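PDB 3RH3: DUF3829 domain-containing protein from Bacteroides thetaiotaomicron, which is of unknown function but is an all-alpha protein with a DUF3829-like C-terminal domain, probably made as a lipoprotein. Local coordinates for residues A[187-193]-A[236-240]; A[228-232]-A[257-261]. One frame throughout, in Å; residues are numbered along the deposited sequence.

Contact 1 of 2, residues A[187-193]-A[236-240]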
HETATM    1  N   MSE A 187     -10.385   8.828   6.230  1.00 37.07           N
HETATM    2  CA  MSE A 187     -10.655   7.915   5.104  1.00 33.31           C
HETATM    3  C   MSE A 187     -10.913   8.747   3.821  1.00 41.18           C
HETATM    4  O   MSE A 187     -11.773   9.618   3.801  1.00 43.08           O
HETATM    5  CB  MSE A 187     -11.858   7.036   5.439  1.00 32.13           C
HETATM    6  CG  MSE A 187     -12.032   5.903   4.454  1.00 33.76           C
HETATM    7 SE   MSE A 187     -13.853   5.410   4.337  0.75 36.40          SE
HETATM    8  CE  MSE A 187     -14.511   7.028   3.419  1.00 34.44           C
ATOM      9  N   ASP A 188     -10.097   8.548   2.816  1.00 41.20           N
ATOM     10  CA  ASP A 188     -10.134   9.352   1.598  1.00 40.74           C
ATOM     11  C   ASP A 188     -11.043   8.733   0.551  1.00 38.09           C
ATOM     12  O   ASP A 188     -10.566   8.016  -0.332  1.00 34.03           O
ATOM     13  CB  ASP A 188      -8.689   9.518   1.065  1.00 43.47           C
ATOM     14  CG  ASP A 188      -8.480  10.690   0.125  1.00 58.14           C
ATOM     15  OD1 ASP A 188      -9.487  11.184  -0.457  1.00 60.28           O
ATOM     16  OD2 ASP A 188      -7.311  11.091  -0.064  1.00 67.26           O
ATOM     17  N   GLY A 189     -12.340   9.066   0.653  1.00 34.04           N
ATOM     18  CA  GLY A 189     -13.412   8.566  -0.196  1.00 31.32           C
ATOM     19  C   GLY A 189     -13.233   8.754  -1.687  1.00 35.88           C
ATOM     20  O   GLY A 189     -13.307   7.794  -2.454  1.00 34.95           O
ATOM     21  N   VAL A 190     -12.993   9.995  -2.093  1.00 34.63           N
ATOM     22  CA  VAL A 190     -12.844  10.414  -3.473  1.00 34.25           C
ATOM     23  C   VAL A 190     -11.664   9.667  -4.128  1.00 37.76           C
ATOM     24  O   VAL A 190     -11.822   9.148  -5.239  1.00 36.76           O
ATOM     25  CB  VAL A 190     -12.737  11.977  -3.555  1.00 39.69           C
ATOM     26  CG1 VAL A 190     -11.449  12.520  -2.909  1.00 40.26           C
ATOM     27  CG2 VAL A 190     -12.898  12.485  -4.986  1.00 39.21           C
ATOM     28  N   ARG A 191     -10.506   9.557  -3.426  1.00 35.20           N
ATOM     29  CA  ARG A 191      -9.364   8.824  -3.948  1.00 33.30           C
ATOM     30  C   ARG A 191      -9.685   7.320  -3.939  1.00 37.50           C
ATOM     31  O   ARG A 191      -9.386   6.643  -4.931  1.00 37.08           O
ATOM     32  CB  ARG A 191      -8.088   9.164  -3.173  1.00 37.46           C
ATOM     33  CG  ARG A 191      -7.644  10.616  -3.375  1.00 41.03           C
ATOM     34  CD  ARG A 191      -6.261  10.683  -3.942  1.00 51.42           C
ATOM     35  NE  ARG A 191      -5.954  12.038  -4.387  1.00 69.59           N
ATOM     36  CZ  ARG A 191      -5.777  12.401  -5.655  1.00 75.63           C
ATOM     37  NH1 ARG A 191      -5.853  11.500  -6.628  1.00 54.12           N
ATOM     38  NH2 ARG A 191      -5.497  13.664  -5.957  1.00 61.91           N
ATOM     39  N   ILE A 192     -10.389   6.801  -2.900  1.00 33.92           N
ATOM     40  CA  ILE A 192     -10.800   5.390  -2.934  1.00 32.92           C
ATOM     41  C   ILE A 192     -11.634   5.167  -4.210  1.00 38.34           C
ATOM     42  O   ILE A 192     -11.347   4.208  -4.937  1.00 36.92           O
ATOM     43  CB  ILE A 192     -11.546   4.882  -1.672  1.00 35.87           C
ATOM     44  CG1 ILE A 192     -10.632   4.835  -0.441  1.00 37.31           C
ATOM     45  CG2 ILE A 192     -12.215   3.506  -1.902  1.00 32.92           C
ATOM     46  CD1 ILE A 192     -11.409   5.010   0.885  1.00 34.10           C
ATOM     47  N   ASP A 193     -12.647   6.060  -4.483  1.00 34.01           N
ATOM     48  CA  ASP A 193     -13.514   5.931  -5.647  1.00 34.20           C
ATOM     49  C   ASP A 193     -12.710   5.936  -6.951  1.00 36.57           C
ATOM     50  O   ASP A 193     -12.963   5.101  -7.806  1.00 32.98           O
ATOM     51  CB  ASP A 193     -14.606   7.013  -5.676  1.00 37.31           C
ATOM     52  CG  ASP A 193     -15.534   6.996  -4.461  1.00 48.84           C
ATOM     53  OD1 ASP A 193     -15.678   5.906  -3.829  1.00 47.65           O
ATOM     54  OD2 ASP A 193     -16.067   8.089  -4.099  1.00 50.70           O
HETATM   55  N   MSE A 236     -15.238  -3.354   0.064  1.00 31.69           N
HETATM   56  CA  MSE A 236     -14.688  -1.998   0.135  1.00 28.65           C
HETATM   57  C   MSE A 236     -15.791  -0.978  -0.175  1.00 36.79           C
HETATM   58  O   MSE A 236     -15.857   0.021   0.531  1.00 38.26           O
HETATM   59  CB  MSE A 236     -13.442  -1.813  -0.757  1.00 27.74           C
HETATM   60  CG  MSE A 236     -12.825  -0.410  -0.675  1.00 30.46           C
HETATM   61 SE   MSE A 236     -12.484   0.225   1.180  0.75 33.45          SE
HETATM   62  CE  MSE A 236     -10.787  -0.789   1.526  1.00 29.02           C
ATOM     63  N   GLN A 237     -16.705  -1.239  -1.147  1.00 33.14           N
ATOM     64  CA  GLN A 237     -17.795  -0.279  -1.419  1.00 33.36           C
ATOM     65  C   GLN A 237     -18.611  -0.016  -0.163  1.00 39.05           C
ATOM     66  O   GLN A 237     -18.941   1.133   0.119  1.00 39.22           O
ATOM     67  CB  GLN A 237     -18.738  -0.792  -2.498  1.00 34.47           C
ATOM     68  CG  GLN A 237     -18.441  -0.321  -3.886  1.00 51.41           C
ATOM     69  CD  GLN A 237     -19.695  -0.341  -4.726  1.00 70.66           C
ATOM     70  OE1 GLN A 237     -20.305   0.691  -4.985  1.00 68.67           O
ATOM     71  NE2 GLN A 237     -20.111  -1.515  -5.165  1.00 66.40           N
ATOM     72  N   LYS A 238     -18.926  -1.104   0.583  1.00 34.82           N
ATOM     73  CA  LYS A 238     -19.697  -1.089   1.819  1.00 36.00           C
ATOM     74  C   LYS A 238     -18.928  -0.365   2.911  1.00 39.48           C
ATOM     75  O   LYS A 238     -19.515   0.440   3.622  1.00 40.09           O
ATOM     76  CB  LYS A 238     -20.048  -2.533   2.267  1.00 39.03           C
ATOM     77  CG  LYS A 238     -20.917  -2.609   3.541  1.00 52.73           C
ATOM     78  CD  LYS A 238     -20.716  -3.910   4.314  1.00 57.42           C
ATOM     79  CE  LYS A 238     -20.827  -3.713   5.810  1.00 69.60           C
ATOM     80  NZ  LYS A 238     -19.904  -4.613   6.573  1.00 66.07           N
ATOM     81  N   ALA A 239     -17.642  -0.690   3.082  1.00 35.60           N
ATOM     82  CA  ALA A 239     -16.806  -0.056   4.104  1.00 36.13           C
ATOM     83  C   ALA A 239     -16.695   1.460   3.853  1.00 38.18           C
ATOM     84  O   ALA A 239     -16.881   2.262   4.761  1.00 37.02           O
ATOM     85  CB  ALA A 239     -15.413  -0.689   4.113  1.00 36.18           C
ATOM     86  N   ARG A 240     -16.419   1.831   2.612  1.00 35.19           N
ATOM     87  CA  ARG A 240     -16.231   3.206   2.167  1.00 35.85           C
ATOM     88  C   ARG A 240     -17.555   4.051   2.272  1.00 40.81           C
ATOM     89  O   ARG A 240     -17.502   5.269   2.530  1.00 40.05           O
ATOM     90  CB  ARG A 240     -15.659   3.185   0.716  1.00 36.07           C
ATOM     91  CG  ARG A 240     -16.308   4.151  -0.306  1.00 47.25           C
ATOM     92  CD  ARG A 240     -15.551   5.410  -0.249  1.00 50.61           C
ATOM     93  NE  ARG A 240     -16.029   6.491  -1.105  1.00 49.08           N
ATOM     94  CZ  ARG A 240     -16.668   7.564  -0.663  1.00 52.99           C
ATOM     95  NH1 ARG A 240     -17.106   7.619   0.593  1.00 42.27           N
ATOM     96  NH2 ARG A 240     -16.880   8.594  -1.475  1.00 37.54           N
TER
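Met236 meets Ile192 first: Met236 CG lies 4.1 Å from Ile192 CG2, and the two side chains cross at about a right angle. Met236 is a selenomethionine, and it also touches Ile177, Met178 and Tyr181 of helix 161-181. Ala239 adds little to this contact and touches Glu249 and Met253 of helix 247-257. Arg240 carries most of it. Its chain bends at chi2 (91°) and brings the guanidinium side-on to the Asp193 carboxylate. Arg240 NE donates to Asp193 OD1 at 2.8 Å, and Arg240 NH2 to Asp193 OD2, also at 2.8 Å. Both bonds are nearly straight. Each oxygen is met on its syn side, and the two planes are only 21° apart. Gly189 CA sits over the centre of one guanidinium face, 3.4 Å from Arg240 CZ. The selenomethionine Met187 brings its CE to 3.6 Å from Arg240 O. A leucine in place of Arg240 would probably leave the Asp193 carboxylate without its charged mate and uncover Gly189. The start of helix 189-207, with Asp188 at its N-cap, meets the end of helix 216-240. Their short segments 189-193 and 236-240 run at 166°, an antiparallel pairing of helices within an all-alpha domain.

Contact 2 of 2, residues A[228-232]-A[257-261]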
ATOM      1  N   THR A 228     -12.122 -12.997  -6.205  1.00 36.37           N
ATOM      2  CA  THR A 228     -11.635 -12.382  -4.951  1.00 36.31           C
ATOM      3  C   THR A 228     -11.548 -10.869  -5.101  1.00 39.44           C
ATOM      4  O   THR A 228     -11.771 -10.149  -4.131  1.00 39.31           O
ATOM      5  CB  THR A 228     -10.255 -12.967  -4.577  1.00 43.99           C
ATOM      6  OG1 THR A 228     -10.339 -14.391  -4.611  1.00 47.52           O
ATOM      7  CG2 THR A 228      -9.762 -12.513  -3.201  1.00 36.25           C
ATOM      8  N   VAL A 229     -11.201 -10.380  -6.292  1.00 35.32           N
ATOM      9  CA  VAL A 229     -11.146  -8.936  -6.535  1.00 34.72           C
ATOM     10  C   VAL A 229     -12.584  -8.366  -6.432  1.00 41.48           C
ATOM     11  O   VAL A 229     -12.797  -7.374  -5.718  1.00 41.85           O
ATOM     12  CB  VAL A 229     -10.468  -8.585  -7.878  1.00 37.39           C
ATOM     13  CG1 VAL A 229     -10.729  -7.128  -8.263  1.00 37.25           C
ATOM     14  CG2 VAL A 229      -8.968  -8.859  -7.824  1.00 36.50           C
ATOM     15  N   LYS A 230     -13.569  -9.015  -7.099  1.00 38.52           N
ATOM     16  CA  LYS A 230     -14.982  -8.568  -7.047  1.00 37.65           C
ATOM     17  C   LYS A 230     -15.489  -8.599  -5.606  1.00 38.78           C
ATOM     18  O   LYS A 230     -16.178  -7.687  -5.207  1.00 36.51           O
ATOM     19  CB  LYS A 230     -15.903  -9.410  -7.942  1.00 40.32           C
ATOM     20  CG  LYS A 230     -15.519  -9.431  -9.410  1.00 56.32           C
ATOM     21  CD  LYS A 230     -16.125 -10.617 -10.165  1.00 69.31           C
ATOM     22  CE  LYS A 230     -15.267 -10.990 -11.349  1.00 79.60           C
ATOM     23  NZ  LYS A 230     -15.609 -12.322 -11.907  1.00 91.36           N
ATOM     24  N   SER A 231     -15.094  -9.614  -4.807  1.00 36.80           N
ATOM     25  CA  SER A 231     -15.499  -9.715  -3.397  1.00 35.92           C
ATOM     26  C   SER A 231     -14.914  -8.583  -2.608  1.00 37.51           C
ATOM     27  O   SER A 231     -15.600  -7.994  -1.785  1.00 38.28           O
ATOM     28  CB  SER A 231     -15.058 -11.045  -2.796  1.00 36.72           C
ATOM     29  OG  SER A 231     -15.963 -12.015  -3.267  1.00 39.27           O
ATOM     30  N   PHE A 232     -13.644  -8.269  -2.874  1.00 32.92           N
ATOM     31  CA  PHE A 232     -12.935  -7.168  -2.224  1.00 31.25           C
ATOM     32  C   PHE A 232     -13.655  -5.876  -2.522  1.00 33.76           C
ATOM     33  O   PHE A 232     -13.897  -5.064  -1.631  1.00 34.81           O
ATOM     34  CB  PHE A 232     -11.441  -7.089  -2.655  1.00 31.81           C
ATOM     35  CG  PHE A 232     -10.833  -5.784  -2.221  1.00 32.91           C
ATOM     36  CD1 PHE A 232     -10.481  -5.571  -0.891  1.00 35.76           C
ATOM     37  CD2 PHE A 232     -10.746  -4.709  -3.109  1.00 34.69           C
ATOM     38  CE1 PHE A 232      -9.989  -4.325  -0.470  1.00 36.63           C
ATOM     39  CE2 PHE A 232     -10.268  -3.460  -2.680  1.00 36.62           C
ATOM     40  CZ  PHE A 232      -9.901  -3.277  -1.362  1.00 34.26           C
ATOM     41  N   TYR A 257      -8.223 -10.566   2.663  1.00 34.19           N
ATOM     42  CA  TYR A 257      -7.579 -10.382   1.362  1.00 33.88           C
ATOM     43  C   TYR A 257      -6.048 -10.396   1.359  1.00 40.38           C
ATOM     44  O   TYR A 257      -5.459 -10.434   0.280  1.00 40.13           O
ATOM     45  CB  TYR A 257      -8.111  -9.088   0.735  1.00 33.37           C
ATOM     46  CG  TYR A 257      -9.605  -9.209   0.517  1.00 33.35           C
ATOM     47  CD1 TYR A 257     -10.121 -10.099  -0.421  1.00 34.74           C
ATOM     48  CD2 TYR A 257     -10.506  -8.508   1.313  1.00 33.97           C
ATOM     49  CE1 TYR A 257     -11.496 -10.303  -0.545  1.00 35.27           C
ATOM     50  CE2 TYR A 257     -11.883  -8.664   1.159  1.00 35.72           C
ATOM     51  CZ  TYR A 257     -12.374  -9.588   0.250  1.00 40.13           C
ATOM     52  OH  TYR A 257     -13.726  -9.768   0.096  1.00 37.05           O
ATOM     53  N   GLU A 258      -5.425 -10.457   2.533  1.00 38.40           N
ATOM     54  CA  GLU A 258      -3.975 -10.546   2.742  1.00 39.27           C
ATOM     55  C   GLU A 258      -3.310 -11.578   1.797  1.00 44.51           C
ATOM     56  O   GLU A 258      -2.378 -11.249   1.080  1.00 46.08           O
ATOM     57  CB  GLU A 258      -3.731 -10.974   4.228  1.00 41.76           C
ATOM     58  CG  GLU A 258      -2.375 -10.602   4.812  1.00 58.00           C
ATOM     59  CD  GLU A 258      -2.186 -10.840   6.306  1.00 88.35           C
ATOM     60  OE1 GLU A 258      -3.200 -10.950   7.039  1.00 68.65           O
ATOM     61  OE2 GLU A 258      -1.013 -10.887   6.747  1.00 89.07           O
ATOM     62  N   TYR A 259      -3.772 -12.829   1.823  1.00 41.88           N
ATOM     63  CA  TYR A 259      -3.158 -13.922   1.075  1.00 41.20           C
ATOM     64  C   TYR A 259      -3.692 -14.071  -0.351  1.00 46.01           C
ATOM     65  O   TYR A 259      -2.921 -14.442  -1.237  1.00 46.13           O
ATOM     66  CB  TYR A 259      -3.263 -15.234   1.863  1.00 41.61           C
ATOM     67  CG  TYR A 259      -2.458 -15.138   3.141  1.00 42.63           C
ATOM     68  CD1 TYR A 259      -1.072 -15.291   3.129  1.00 44.36           C
ATOM     69  CD2 TYR A 259      -3.063 -14.781   4.346  1.00 43.12           C
ATOM     70  CE1 TYR A 259      -0.313 -15.113   4.285  1.00 44.26           C
ATOM     71  CE2 TYR A 259      -2.309 -14.583   5.505  1.00 43.99           C
ATOM     72  CZ  TYR A 259      -0.933 -14.748   5.468  1.00 48.32           C
ATOM     73  OH  TYR A 259      -0.174 -14.525   6.597  1.00 48.86           O
ATOM     74  N   GLY A 260      -4.966 -13.760  -0.564  1.00 41.55           N
ATOM     75  CA  GLY A 260      -5.567 -13.844  -1.884  1.00 41.06           C
ATOM     76  C   GLY A 260      -5.150 -12.726  -2.814  1.00 46.16           C
ATOM     77  O   GLY A 260      -4.987 -12.961  -4.017  1.00 48.25           O
ATOM     78  N   LEU A 261      -4.990 -11.496  -2.297  1.00 39.72           N
ATOM     79  CA  LEU A 261      -4.612 -10.386  -3.167  1.00 38.61           C
ATOM     80  C   LEU A 261      -3.227  -9.843  -2.796  1.00 51.33           C
ATOM     81  O   LEU A 261      -2.974  -8.643  -2.925  1.00 51.41           O
ATOM     82  CB  LEU A 261      -5.699  -9.293  -3.136  1.00 36.28           C
ATOM     83  CG  LEU A 261      -7.136  -9.774  -3.473  1.00 37.69           C
ATOM     84  CD1 LEU A 261      -8.159  -8.723  -3.195  1.00 34.72           C
ATOM     85  CD2 LEU A 261      -7.255 -10.289  -4.927  1.00 37.67           C
TER
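The Tyr257 ring lies against one turn of helix 216-240, with Phe232 on its face and Thr228 at its edge. Phe232 CB is the bump over the face. It stands 3.8 Å from the centroid of the Tyr257 ring, 10° off the normal, in a CH-pi contact. The Phe232 ring then turns its own edge to the same tyrosine. The planes are at 86°, a T-shaped pair, and Phe232 CD1 comes 3.7 Å from Tyr257 CD2. Phe232 CG is anti to the backbone N (chi1 167°), which swings the ring past the tyrosine toward helix 161-181. Thr228 CG2 meets the edge of the tyrosine ring in plane, 3.7 Å from Tyr257 CD1. Leu261 fills the hollow between Thr228, Val229 and Phe232. Leu261 CD2 reaches Val229 CG2 at 3.7 Å and also touches Thr228 CG2. Leu261 CD1 fits against Phe232 CB at 3.7 Å. Tyr257 OH passes close to the Ser231 backbone, 3.2 Å from Ser231 C, but bonds to Asp235 one turn further on. Thr228 OG1 bonds to Ser224 O. The polar ends are thus satisfied along helix 216-240, and the two segments hold each other by aromatic and apolar contact alone.

How the contacts relate
From the N terminus, the chain runs through the helices from 10-32 to 115-154, in neither contact, and then helix 161-181 leads to 187-193, the first half of contact 1. Helix 189-207 follows, and then helix 216-240 begins. Residues 228-232 come next, the first half of contact 2. A little further on, 236-240 closes the loop of contact 1. Helix 247-257 then leads to 257-261, which closes contact 2. The two loops therefore cross, and neither encloses the other. Both contacts use helix 216-240, and the centres of the two contacts are about 16 Å apart. Contact 1 ties its C-terminal end to helix 189-207. Contact 2 ties its middle to the segment that follows helix 247-257.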